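Local coordinates for protein putative peptidyl-arginine deiminase (Chlorobium tepidum, PDB 1XKN) that probably hydrolyses a guanidinium group, that of agmatine or of a peptidyl-arginine, to release ammonia and leave a ureido product, at residues A[125-130]-A[211-216]; A[160-165]-A[197-202]; A[174-179]-A[187-192]; A[203-208]-A[250-255]; A[217-222]-A[337-342]. All coordinates share one frame; numbering follows the deposited sequence.

Interactions 2, 3 and 4 belong to one part of the fold, the small mixed sheet of strands 160-162, 167-171 and 201-205 with its helices. Interactions 2 and 4 share strand 201-205, their centres about 16 Å apart, while interaction 3 joins the end of helix 172-175 to helix 186-197 and meets interaction 4 through W204. The loop after that strand carries one side of interaction 1 at the surface and then, directly following, one side of interaction 5 near the centre of the chain; these two centres lie about 14 Å apart. A single run, 197-222, thus links sheet, surface and the middle of what is probably a pentein propeller.

Interaction 1 of 5, residues A[125-130]-A[211-216]; sequences GKYEPY and GDDTDG
K126 and D215 form a salt bridge between two loops, the second of which, 211-216, is shaped by an Asx turn: D212 OD1 accepts from T214 N (3.0 Å). The pair shows how one lysine can tie loops distant in sequence. By charge, K126 NZ lies 2.7 Å from D215 OD2, approaching on the syn side of the carboxylate but 29° out of its plane. D215 OD2 is also shared with R180 and N179, so one oxygen collects donors from three residues, which would be expected to stabilise its negative charge.

By hydrogen bonding, K126 NZ has a weak bond to D213 O at 3.3 Å and a further one to W123 O. A water bridges the salt-bridged groups, accepting from K126 NZ at 3.2 Å and donating to D215 OD1 at 2.7 Å. The lysine chain runs extended until its last torsion, where a bend (chi4 65°) turns the ammonium group to D215.

By van der Waals contact, CD and CE of K126 pass the carbonyl oxygen of D213, CE 3.3 Å from D213 O.

Y127 crosses D213 at about a right angle, ring and carboxylate planes 70° apart and its OH 3.4 Å from D213 OD1, with L334 touching both side chains.

The contact lies at the protein surface, where the loop between helices 122-125 and 131-144 meets the one that leads from strand 201-205 to strand 222-226. Within the latter, D212 OD1 also accepts from the hydroxyl of its own turn: T214 OG1 reaches it on the syn lone pair at 2.6 Å.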
# COMPACT_ATOMS: atom_id res chain seq x y z
N GLY A 125 18.00 0.74 -3.31
CA GLY A 125 19.16 1.30 -2.64
C GLY A 125 19.29 2.81 -2.71
O GLY A 125 20.39 3.33 -2.86
N LYS A 126 18.17 3.52 -2.58
CA LYS A 126 18.18 4.98 -2.62
C LYS A 126 18.31 5.58 -1.23
O LYS A 126 18.63 6.76 -1.08
CB LYS A 126 16.91 5.50 -3.28
CG LYS A 126 16.77 5.20 -4.76
CD LYS A 126 15.57 5.93 -5.35
CE LYS A 126 15.44 5.68 -6.85
NZ LYS A 126 15.15 4.25 -7.15
N TYR A 127 18.06 4.76 -0.21
CA TYR A 127 18.13 5.20 1.18
C TYR A 127 18.93 4.19 1.99
O TYR A 127 19.11 3.05 1.56
CB TYR A 127 16.71 5.33 1.75
CG TYR A 127 15.84 6.35 1.04
CD1 TYR A 127 15.83 7.69 1.44
CD2 TYR A 127 15.04 5.99 -0.05
CE1 TYR A 127 15.04 8.64 0.78
CE2 TYR A 127 14.26 6.93 -0.72
CZ TYR A 127 14.27 8.25 -0.30
OH TYR A 127 13.50 9.18 -0.96
N GLU A 128 19.40 4.61 3.15
CA GLU A 128 20.18 3.73 4.03
C GLU A 128 20.30 4.31 5.43
O GLU A 128 20.38 5.53 5.60
CB GLU A 128 21.58 3.50 3.45
CG GLU A 128 21.73 2.18 2.71
CD GLU A 128 23.03 2.09 1.94
OE1 GLU A 128 24.11 2.30 2.54
OE2 GLU A 128 22.97 1.81 0.72
N PRO A 129 20.30 3.45 6.46
CA PRO A 129 20.19 2.00 6.34
C PRO A 129 18.73 1.55 6.26
O PRO A 129 17.82 2.33 6.51
CB PRO A 129 20.86 1.50 7.61
CG PRO A 129 20.43 2.53 8.60
CD PRO A 129 20.63 3.83 7.84
N TYR A 130 18.53 0.28 5.90
CA TYR A 130 17.18 -0.25 5.80
C TYR A 130 17.06 -1.63 6.43
O TYR A 130 16.11 -2.36 6.16
CB TYR A 130 16.74 -0.29 4.33
CG TYR A 130 17.69 -1.00 3.41
CD1 TYR A 130 17.79 -2.40 3.41
CD2 TYR A 130 18.49 -0.29 2.52
CE1 TYR A 130 18.66 -3.06 2.54
CE2 TYR A 130 19.36 -0.93 1.65
CZ TYR A 130 19.45 -2.32 1.67
OH TYR A 130 20.31 -2.95 0.80
N GLY A 211 8.06 12.33 -10.67
CA GLY A 211 8.50 12.62 -9.31
C GLY A 211 8.53 11.41 -8.39
O GLY A 211 8.81 11.54 -7.20
N ASP A 212 8.26 10.25 -8.96
CA ASP A 212 8.22 8.99 -8.22
C ASP A 212 9.61 8.37 -8.03
O ASP A 212 10.30 8.07 -9.00
CB ASP A 212 7.27 8.04 -8.95
CG ASP A 212 7.22 6.67 -8.34
OD1 ASP A 212 7.35 6.56 -7.10
OD2 ASP A 212 7.02 5.70 -9.10
N ASP A 213 10.01 8.18 -6.77
CA ASP A 213 11.31 7.60 -6.44
C ASP A 213 11.27 6.08 -6.29
O ASP A 213 12.29 5.46 -5.97
CB ASP A 213 11.84 8.21 -5.13
CG ASP A 213 13.00 9.16 -5.36
OD1 ASP A 213 13.59 9.61 -4.36
OD2 ASP A 213 13.33 9.44 -6.53
N THR A 214 10.11 5.47 -6.51
CA THR A 214 9.98 4.02 -6.38
C THR A 214 10.18 3.33 -7.72
O THR A 214 10.09 2.10 -7.81
CB THR A 214 8.58 3.62 -5.84
OG1 THR A 214 7.58 3.94 -6.81
CG2 THR A 214 8.28 4.34 -4.54
N ASP A 215 10.46 4.11 -8.76
CA ASP A 215 10.67 3.59 -10.10
C ASP A 215 9.40 3.01 -10.71
O ASP A 215 9.42 1.96 -11.37
CB ASP A 215 11.78 2.53 -10.11
CG ASP A 215 13.10 3.08 -9.64
OD1 ASP A 215 13.59 4.06 -10.25
OD2 ASP A 215 13.66 2.54 -8.67
N GLY A 216 8.28 3.68 -10.46
CA GLY A 216 7.01 3.26 -11.04
C GLY A 216 6.05 2.38 -10.25
O GLY A 216 5.41 1.51 -10.84
O HOH W 1 16.21 4.54 -10.12

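Interaction 2 of 5, residues A[160-165]-A[197-202]; sequences IDVNGA and LGIEKV
The carboxylate of E200 is the flat group that comes up to A165, near the exposed end of the contact: E200 OE1 comes no nearer than 4.4 Å to A165 O, a marginal approach. A second flat group, the amide of N163, stabilises the turn that carries A165. A165 N donates to N163 OD1 at 2.9 Å, arriving above the amide, 63° out of the carbonyl plane and off the lone-pair directions, in an Asx turn. The same OD1 also accepts from L167 N, and ND2 donates to E227 O.

The inner part is entirely aliphatic. I160 and L197 reach toward each other tip to tip, CD1 of I160 meeting CD1 of L197 at 3.8 Å. I160 puts CG1 between its backbone N and carbonyl carbon (chi1 60°) and then extends, which carries CD1 out to the leucine. I160 lies on strand 160-162, an outer strand of the three-stranded mixed sheet 160-162, 167-171 and 201-205, and the contact spans from that edge strand to the connection leading into the other edge strand. Helix 186-197 ends at L197, and the positive phi of G198 (69°) lets the chain leave it and turn back to the sheet.

Farther along, V162 CG1 and I199 CG2 are 4.3 Å apart, a looser touch than the isoleucine-leucine pair. L168, on the central strand, touches both V162 and L197, while V103 of strand 101-107 touches L197 from the neighbouring sheet.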
# COMPACT_ATOMS: atom_id res chain seq x y z
N ILE A 160 2.76 -4.05 -6.16
CA ILE A 160 1.80 -5.05 -6.64
C ILE A 160 0.40 -4.73 -6.13
O ILE A 160 0.23 -3.98 -5.17
CB ILE A 160 2.18 -6.48 -6.16
CG1 ILE A 160 2.20 -6.54 -4.63
CG2 ILE A 160 3.54 -6.88 -6.72
CD1 ILE A 160 2.30 -7.94 -4.07
N ASP A 161 -0.61 -5.27 -6.80
CA ASP A 161 -2.00 -5.07 -6.41
C ASP A 161 -2.78 -6.28 -6.92
O ASP A 161 -2.76 -6.58 -8.11
CB ASP A 161 -2.55 -3.78 -7.03
CG ASP A 161 -3.92 -3.42 -6.50
OD1 ASP A 161 -4.93 -3.88 -7.08
OD2 ASP A 161 -4.00 -2.68 -5.49
N VAL A 162 -3.45 -6.98 -6.02
CA VAL A 162 -4.19 -8.19 -6.39
C VAL A 162 -5.71 -8.04 -6.38
O VAL A 162 -6.25 -7.20 -5.66
CB VAL A 162 -3.80 -9.38 -5.48
CG1 VAL A 162 -2.30 -9.60 -5.54
CG2 VAL A 162 -4.24 -9.11 -4.04
N ASN A 163 -6.40 -8.86 -7.16
CA ASN A 163 -7.86 -8.79 -7.21
C ASN A 163 -8.48 -9.83 -6.27
O ASN A 163 -9.70 -9.93 -6.16
CB ASN A 163 -8.36 -8.98 -8.65
CG ASN A 163 -8.41 -10.44 -9.07
OD1 ASN A 163 -7.55 -11.23 -8.70
ND2 ASN A 163 -9.42 -10.79 -9.85
N GLY A 164 -7.62 -10.59 -5.60
CA GLY A 164 -8.07 -11.60 -4.65
C GLY A 164 -8.65 -12.86 -5.27
O GLY A 164 -9.24 -13.68 -4.57
N ALA A 165 -8.47 -13.01 -6.58
CA ALA A 165 -9.00 -14.18 -7.26
C ALA A 165 -8.04 -14.72 -8.32
O ALA A 165 -8.46 -15.42 -9.24
CB ALA A 165 -10.35 -13.85 -7.90
N LEU A 197 2.52 -16.09 -3.61
CA LEU A 197 1.27 -15.35 -3.48
C LEU A 197 0.10 -16.16 -4.01
O LEU A 197 -1.06 -15.81 -3.79
CB LEU A 197 1.37 -14.00 -4.19
CG LEU A 197 2.42 -13.04 -3.62
CD1 LEU A 197 2.38 -11.71 -4.37
CD2 LEU A 197 2.16 -12.81 -2.14
N GLY A 198 0.40 -17.24 -4.71
CA GLY A 198 -0.64 -18.10 -5.24
C GLY A 198 -1.46 -17.50 -6.37
O GLY A 198 -2.58 -17.94 -6.62
N ILE A 199 -0.92 -16.50 -7.05
CA ILE A 199 -1.66 -15.89 -8.15
C ILE A 199 -1.51 -16.71 -9.43
O ILE A 199 -0.62 -17.56 -9.53
CB ILE A 199 -1.24 -14.41 -8.36
CG1 ILE A 199 0.28 -14.29 -8.47
CG2 ILE A 199 -1.75 -13.57 -7.20
CD1 ILE A 199 0.83 -14.62 -9.84
N GLU A 200 -2.38 -16.46 -10.40
CA GLU A 200 -2.38 -17.20 -11.66
C GLU A 200 -1.99 -16.40 -12.89
O GLU A 200 -1.45 -16.96 -13.85
CB GLU A 200 -3.75 -17.83 -11.91
CG GLU A 200 -4.01 -19.11 -11.12
CD GLU A 200 -4.10 -18.87 -9.63
OE1 GLU A 200 -5.03 -18.16 -9.19
OE2 GLU A 200 -3.24 -19.41 -8.90
N LYS A 201 -2.28 -15.10 -12.87
CA LYS A 201 -1.96 -14.25 -14.01
C LYS A 201 -1.40 -12.91 -13.56
O LYS A 201 -1.98 -12.24 -12.72
CB LYS A 201 -3.22 -14.02 -14.86
CG LYS A 201 -2.99 -13.23 -16.14
CD LYS A 201 -4.29 -13.10 -16.94
CE LYS A 201 -4.08 -12.40 -18.27
NZ LYS A 201 -5.37 -12.28 -19.03
N VAL A 202 -0.26 -12.54 -14.13
CA VAL A 202 0.38 -11.28 -13.82
C VAL A 202 0.12 -10.31 -14.96
O VAL A 202 0.42 -10.60 -16.12
CB VAL A 202 1.90 -11.43 -13.63
CG1 VAL A 202 2.52 -10.08 -13.29
CG2 VAL A 202 2.18 -12.44 -12.52

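Interaction 3 of 5, residues A[174-179]-A[187-192]; sequences CLLNPN and AEIEAQ
L175, in the last turn of helix 172-175, faces I189 of helix 186-197, their CA atoms 8.0 Å apart, the chain leaving helical angles at L176. Within 187-192, I189 alone reaches across, and its two branches divide the work. CG1 stands anti to the carbonyl carbon (chi1 -69°), and the extended arm beyond it pushes CD1 against the backbone: I189 CD1 is 3.2 Å from L175 O, a tight carbon-to-carbonyl contact. The same methyl meets CD2 of L176 at 4.0 Å. The other branch, I189 CG2, rests 4.1 Å from L175 CD2, so the leucine is touched at both its carbonyl and its side chain.

Beyond the hydrophobic part the chain is shaped by polar bonds of its own. N177 N closes back on C174 O at 3.0 Å, and N177 OD1 takes N179 N at 2.9 Å in an Asx turn. W204 of strand 201-205 packs on L175 and L176 and bonds to E190, so both segments rest on the same indole. Helices placed in this way, between the parallel neighbouring strands 167-171 and 201-205, make up the connection of a beta-alpha-beta crossover.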
# COMPACT_ATOMS: atom_id res chain seq x y z
N CYS A 174 8.95 -0.99 -12.41
CA CYS A 174 9.46 -1.33 -11.09
C CYS A 174 9.98 -2.76 -10.97
O CYS A 174 11.16 -2.96 -10.69
CB CYS A 174 8.37 -1.08 -10.03
SG CYS A 174 8.90 -1.41 -8.34
N LEU A 175 9.11 -3.74 -11.17
CA LEU A 175 9.51 -5.13 -11.03
C LEU A 175 10.57 -5.63 -12.01
O LEU A 175 11.15 -6.69 -11.80
CB LEU A 175 8.29 -6.06 -11.06
CG LEU A 175 7.83 -6.51 -9.67
CD1 LEU A 175 7.44 -5.30 -8.83
CD2 LEU A 175 6.67 -7.48 -9.78
N LEU A 176 10.83 -4.89 -13.08
CA LEU A 176 11.87 -5.32 -14.00
C LEU A 176 13.08 -4.39 -13.94
O LEU A 176 14.01 -4.52 -14.73
CB LEU A 176 11.34 -5.43 -15.44
CG LEU A 176 10.36 -6.59 -15.69
CD1 LEU A 176 10.10 -6.73 -17.18
CD2 LEU A 176 10.96 -7.89 -15.15
N ASN A 177 13.08 -3.46 -12.99
CA ASN A 177 14.21 -2.56 -12.85
C ASN A 177 15.37 -3.37 -12.26
O ASN A 177 15.21 -4.04 -11.24
CB ASN A 177 13.89 -1.38 -11.93
CG ASN A 177 14.98 -0.31 -11.94
OD1 ASN A 177 16.16 -0.62 -11.79
ND2 ASN A 177 14.58 0.94 -12.11
N PRO A 178 16.54 -3.32 -12.91
CA PRO A 178 17.71 -4.06 -12.42
C PRO A 178 18.13 -3.75 -10.98
O PRO A 178 18.84 -4.54 -10.36
CB PRO A 178 18.80 -3.68 -13.42
CG PRO A 178 18.03 -3.51 -14.69
CD PRO A 178 16.82 -2.72 -14.23
N ASN A 179 17.68 -2.62 -10.44
CA ASN A 179 18.05 -2.26 -9.08
C ASN A 179 17.30 -3.02 -8.00
O ASN A 179 17.59 -2.87 -6.81
CB ASN A 179 17.92 -0.74 -8.83
CG ASN A 179 16.48 -0.25 -8.86
OD1 ASN A 179 15.54 -1.01 -8.66
ND2 ASN A 179 16.31 1.05 -9.07
N ALA A 187 10.59 -14.19 -16.08
CA ALA A 187 10.04 -15.52 -15.83
C ALA A 187 10.21 -15.93 -14.37
O ALA A 187 9.27 -16.43 -13.74
CB ALA A 187 10.70 -16.54 -16.75
N GLU A 188 11.41 -15.74 -13.83
CA GLU A 188 11.72 -16.09 -12.45
C GLU A 188 10.87 -15.28 -11.47
O GLU A 188 10.38 -15.82 -10.47
CB GLU A 188 13.21 -15.86 -12.17
CG GLU A 188 14.12 -16.87 -12.87
CD GLU A 188 15.58 -16.45 -12.89
OE1 GLU A 188 15.88 -15.38 -13.48
OE2 GLU A 188 16.42 -17.17 -12.33
N ILE A 189 10.70 -14.00 -11.76
CA ILE A 189 9.90 -13.13 -10.90
C ILE A 189 8.46 -13.61 -10.89
O ILE A 189 7.86 -13.74 -9.82
CB ILE A 189 10.00 -11.66 -11.38
CG1 ILE A 189 11.42 -11.15 -11.11
CG2 ILE A 189 8.97 -10.79 -10.67
CD1 ILE A 189 11.74 -9.82 -11.75
N GLU A 190 7.89 -13.89 -12.06
CA GLU A 190 6.52 -14.39 -12.10
C GLU A 190 6.41 -15.71 -11.34
O GLU A 190 5.44 -15.94 -10.63
CB GLU A 190 6.03 -14.58 -13.53
CG GLU A 190 5.60 -13.28 -14.20
CD GLU A 190 4.73 -13.51 -15.41
OE1 GLU A 190 4.03 -14.55 -15.47
OE2 GLU A 190 4.71 -12.63 -16.30
N ALA A 191 7.42 -16.57 -11.49
CA ALA A 191 7.39 -17.85 -10.80
C ALA A 191 7.29 -17.65 -9.30
O ALA A 191 6.51 -18.33 -8.62
CB ALA A 191 8.64 -18.66 -11.14
N GLN A 192 8.06 -16.70 -8.76
CA GLN A 192 8.02 -16.43 -7.33
C GLN A 192 6.67 -15.85 -6.89
O GLN A 192 6.19 -16.16 -5.81
CB GLN A 192 9.14 -15.47 -6.94
CG GLN A 192 10.54 -16.05 -7.13
CD GLN A 192 10.90 -17.10 -6.09
OE1 GLN A 192 11.73 -16.87 -5.21
NE2 GLN A 192 10.26 -18.26 -6.18

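Interaction 4 of 5, residues A[203-208]-A[250-255]; sequences LWLGDG and YELLKT
L252, whose side chain presses on W204 and L205, has its carbonyl oxygen gripped twice from its own segment. T255 OG1 donates to L252 O at 2.7 Å, in the carbonyl plane and on a lone pair, and T255 N donates to the same oxygen at 2.9 Å. Two bonds from one residue hold the backbone of 252-255 in a tight turn, and K254 NZ adds a bond to Y250 OH at 3.0 Å.

Across the contact the meeting is of leucines. L252 has its CG anti to the backbone N (chi1 -180°), which drives CD2 into the strand: it lies 3.5 Å from W204 O and 3.9 Å from L205 CA, touching backbone as well as side chain. L205 answers with CD2, which sits between the two helical leucines, 4.0 Å from L252 CD2 and 3.9 Å from L253 CG. L253 meets L205 only at CD2, whereas L252 touches both its CA and its CD2; V230 and I232 of strand 229-233 also touch L253.

Here helix 243-253 packs on edge strand 201-205 of the three-stranded sheet. The CB of W204 points away from that helix. G206, just past the strand, is tied to the helix by N249, whose side chain accepts from G206 N.

Since no hydrogen bond joins the segments 203-208 and 250-255 themselves, their cohesion rests on dispersion and the burial of aliphatic surface, with directionality supplied by neighbours such as N249.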
# COMPACT_ATOMS: atom_id res chain seq x y z
N LEU A 203 -0.44 -9.15 -14.62
CA LEU A 203 -0.74 -8.12 -15.60
C LEU A 203 0.32 -7.03 -15.50
O LEU A 203 0.36 -6.29 -14.52
CB LEU A 203 -2.13 -7.53 -15.32
CG LEU A 203 -3.31 -8.50 -15.30
CD1 LEU A 203 -4.55 -7.78 -14.79
CD2 LEU A 203 -3.55 -9.05 -16.70
N TRP A 204 1.16 -6.94 -16.52
CA TRP A 204 2.24 -5.96 -16.51
C TRP A 204 1.94 -4.62 -17.18
O TRP A 204 1.83 -4.54 -18.40
CB TRP A 204 3.49 -6.54 -17.18
CG TRP A 204 4.08 -7.72 -16.48
CD1 TRP A 204 3.70 -9.02 -16.61
CD2 TRP A 204 5.18 -7.70 -15.57
NE1 TRP A 204 4.51 -9.82 -15.83
CE2 TRP A 204 5.42 -9.03 -15.18
CE3 TRP A 204 5.98 -6.68 -15.03
CZ2 TRP A 204 6.44 -9.38 -14.28
CZ3 TRP A 204 7.00 -7.03 -14.14
CH2 TRP A 204 7.21 -8.37 -13.78
N LEU A 205 1.82 -3.57 -16.37
CA LEU A 205 1.59 -2.23 -16.90
C LEU A 205 2.98 -1.67 -17.22
O LEU A 205 3.99 -2.33 -16.98
CB LEU A 205 0.88 -1.35 -15.88
CG LEU A 205 -0.54 -1.79 -15.52
CD1 LEU A 205 -1.12 -0.84 -14.48
CD2 LEU A 205 -1.40 -1.78 -16.78
N GLY A 206 3.02 -0.45 -17.74
CA GLY A 206 4.30 0.13 -18.12
C GLY A 206 5.02 1.04 -17.14
O GLY A 206 5.51 0.59 -16.09
N ASP A 207 5.11 2.32 -17.49
CA ASP A 207 5.78 3.31 -16.67
C ASP A 207 4.85 3.90 -15.61
O ASP A 207 3.63 3.77 -15.71
CB ASP A 207 6.32 4.44 -17.55
CG ASP A 207 7.47 4.00 -18.44
OD1 ASP A 207 7.77 4.71 -19.42
OD2 ASP A 207 8.09 2.95 -18.14
N GLY A 208 5.45 4.54 -14.62
CA GLY A 208 4.68 5.16 -13.55
C GLY A 208 4.55 6.66 -13.75
O GLY A 208 4.69 7.15 -14.87
N TYR A 250 -3.70 3.18 -19.71
CA TYR A 250 -5.16 3.10 -19.77
C TYR A 250 -5.54 2.26 -20.98
O TYR A 250 -6.37 1.36 -20.87
CB TYR A 250 -5.78 4.50 -19.90
CG TYR A 250 -7.25 4.45 -20.24
CD1 TYR A 250 -8.20 4.08 -19.28
CD2 TYR A 250 -7.70 4.72 -21.53
CE1 TYR A 250 -9.55 3.97 -19.60
CE2 TYR A 250 -9.05 4.60 -21.87
CZ TYR A 250 -9.97 4.23 -20.90
OH TYR A 250 -11.30 4.09 -21.24
N GLU A 251 -4.94 2.56 -22.13
CA GLU A 251 -5.24 1.80 -23.33
C GLU A 251 -4.84 0.34 -23.16
O GLU A 251 -5.52 -0.56 -23.65
CB GLU A 251 -4.53 2.42 -24.54
CG GLU A 251 -5.10 3.77 -24.98
CD GLU A 251 -6.59 3.72 -25.24
OE1 GLU A 251 -7.07 2.71 -25.80
OE2 GLU A 251 -7.30 4.69 -24.89
N LEU A 252 -3.73 0.10 -22.46
CA LEU A 252 -3.28 -1.27 -22.22
C LEU A 252 -4.32 -2.00 -21.38
O LEU A 252 -4.71 -3.13 -21.70
CB LEU A 252 -1.93 -1.27 -21.50
CG LEU A 252 -1.32 -2.64 -21.18
CD1 LEU A 252 -1.16 -3.46 -22.46
CD2 LEU A 252 0.02 -2.44 -20.51
N LEU A 253 -4.79 -1.36 -20.32
CA LEU A 253 -5.80 -1.97 -19.45
C LEU A 253 -7.07 -2.32 -20.22
O LEU A 253 -7.75 -3.29 -19.89
CB LEU A 253 -6.14 -1.04 -18.29
CG LEU A 253 -5.20 -1.14 -17.09
CD1 LEU A 253 -5.41 0.04 -16.17
CD2 LEU A 253 -5.46 -2.46 -16.35
N LYS A 254 -7.39 -1.52 -21.23
CA LYS A 254 -8.60 -1.76 -22.01
C LYS A 254 -8.49 -3.00 -22.90
O LYS A 254 -9.47 -3.40 -23.53
CB LYS A 254 -8.92 -0.52 -22.86
CG LYS A 254 -9.41 0.67 -22.04
CD LYS A 254 -10.82 0.46 -21.51
CE LYS A 254 -11.86 0.53 -22.62
NZ LYS A 254 -11.91 1.89 -23.24
N THR A 255 -7.31 -3.61 -22.94
CA THR A 255 -7.10 -4.82 -23.73
C THR A 255 -6.84 -6.02 -22.82
O THR A 255 -6.75 -7.16 -23.29
CB THR A 255 -5.89 -4.70 -24.68
OG1 THR A 255 -4.67 -4.72 -23.92
CG2 THR A 255 -5.96 -3.40 -25.48

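Interaction 5 of 5, residues A[217-222]-A[337-342]; sequences HVDDMA and IHCVTH
D219 and H338 make the tight part of this buried contact. H338 ND1 donates to D219 OD2 at 2.7 Å, nearly straight at 176°, with the oxygen in the plane of the imidazole at its edge. D219 offers the anti lone pair, and the carboxylate and ring planes stand 71° apart. D219 reaches the ring because its CG lies between the backbone N and the carbonyl carbon; its CB also comes within 3.3 Å of H338 ND1. The far nitrogen, H338 NE2, bonds to E11, which holds the ring from a second direction and leaves little freedom to rotate.

The centre of the contact lies about 4 Å from the centre of the chain, in the middle of the probable alpha/beta propeller of the pentein fold, the region where guanidine-modifying enzymes of this superfamily hold their active site. A type I turn from H338 to T341 presents the histidine, while a short 3-10 segment, 218-220, presents the aspartate.

The loose side is C339. Its SG stays 4.0 Å from D219 OD2, a distance of plain van der Waals contact, and N288 touches C339, H338 and D219 alike.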
# COMPACT_ATOMS: atom_id res chain seq x y z
N HIS A 217 5.92 2.59 -8.95
CA HIS A 217 4.98 1.78 -8.17
C HIS A 217 3.58 1.84 -8.76
O HIS A 217 3.07 2.92 -9.07
CB HIS A 217 4.92 2.23 -6.72
CG HIS A 217 5.86 1.49 -5.82
ND1 HIS A 217 5.88 1.68 -4.46
CD2 HIS A 217 6.81 0.56 -6.10
CE1 HIS A 217 6.81 0.89 -3.93
NE2 HIS A 217 7.38 0.21 -4.90
N VAL A 218 2.96 0.68 -8.88
CA VAL A 218 1.62 0.60 -9.43
C VAL A 218 0.62 1.31 -8.52
O VAL A 218 -0.35 1.90 -9.00
CB VAL A 218 1.19 -0.88 -9.62
CG1 VAL A 218 0.95 -1.55 -8.27
CG2 VAL A 218 -0.05 -0.95 -10.50
N ASP A 219 0.87 1.31 -7.21
CA ASP A 219 -0.07 1.94 -6.29
C ASP A 219 -0.12 3.47 -6.35
O ASP A 219 -0.75 4.11 -5.51
CB ASP A 219 0.15 1.44 -4.84
CG ASP A 219 1.30 2.11 -4.12
OD1 ASP A 219 2.13 2.77 -4.77
OD2 ASP A 219 1.38 1.96 -2.88
N ASP A 220 0.52 4.06 -7.35
CA ASP A 220 0.45 5.50 -7.54
C ASP A 220 -0.28 5.72 -8.86
O ASP A 220 -0.39 6.84 -9.34
CB ASP A 220 1.85 6.14 -7.63
CG ASP A 220 2.45 6.44 -6.27
OD1 ASP A 220 1.69 6.68 -5.31
OD2 ASP A 220 3.70 6.46 -6.17
N MSE A 221 -0.82 4.63 -9.42
CA MSE A 221 -1.47 4.71 -10.72
C MSE A 221 -2.73 3.88 -10.96
O MSE A 221 -3.75 4.41 -11.40
CB MSE A 221 -0.41 4.37 -11.78
CG MSE A 221 -0.87 4.38 -13.21
SE MSE A 221 0.68 4.17 -14.36
CE MSE A 221 1.22 2.42 -13.79
N ALA A 222 -2.65 2.58 -10.69
CA ALA A 222 -3.78 1.68 -10.93
C ALA A 222 -4.02 0.76 -9.74
O ALA A 222 -3.07 0.28 -9.11
CB ALA A 222 -3.52 0.86 -12.18
N ILE A 337 -0.99 7.91 1.69
CA ILE A 337 -1.75 6.97 2.51
C ILE A 337 -1.50 5.48 2.25
O ILE A 337 -1.24 4.73 3.19
CB ILE A 337 -3.27 7.23 2.42
CG1 ILE A 337 -3.56 8.71 2.69
CG2 ILE A 337 -4.02 6.37 3.44
CD1 ILE A 337 -3.09 9.20 4.05
N HIS A 338 -1.58 5.05 1.00
CA HIS A 338 -1.36 3.63 0.72
C HIS A 338 0.06 3.21 1.08
O HIS A 338 0.28 2.10 1.57
CB HIS A 338 -1.63 3.31 -0.76
CG HIS A 338 -1.82 1.84 -1.01
ND1 HIS A 338 -0.92 1.09 -1.74
CD2 HIS A 338 -2.78 0.99 -0.60
CE1 HIS A 338 -1.33 -0.17 -1.76
NE2 HIS A 338 -2.45 -0.26 -1.08
N CYS A 339 1.02 4.10 0.84
CA CYS A 339 2.42 3.81 1.12
C CYS A 339 2.74 3.64 2.60
O CYS A 339 3.66 2.90 2.95
CB CYS A 339 3.31 4.92 0.55
SG CYS A 339 3.31 5.04 -1.25
N VAL A 340 2.00 4.32 3.47
CA VAL A 340 2.29 4.23 4.90
C VAL A 340 1.44 3.22 5.67
O VAL A 340 1.52 3.12 6.89
CB VAL A 340 2.17 5.62 5.58
CG1 VAL A 340 3.16 6.58 4.95
CG2 VAL A 340 0.75 6.15 5.47
N THR A 341 0.64 2.45 4.94
CA THR A 341 -0.24 1.47 5.57
C THR A 341 -0.04 0.06 5.04
O THR A 341 0.57 -0.14 3.99
CB THR A 341 -1.71 1.81 5.30
OG1 THR A 341 -1.93 1.86 3.88
CG2 THR A 341 -2.07 3.16 5.89
N HIS A 342 -0.52 -0.91 5.79
CA HIS A 342 -0.52 -2.30 5.35
C HIS A 342 -1.57 -3.02 6.15
O HIS A 342 -1.53 -3.07 7.38
CB HIS A 342 0.82 -3.02 5.51
CG HIS A 342 0.97 -4.16 4.55
ND1 HIS A 342 0.08 -5.22 4.51
CD2 HIS A 342 1.84 -4.36 3.53
CE1 HIS A 342 0.40 -6.01 3.50
NE2 HIS A 342 1.45 -5.51 2.89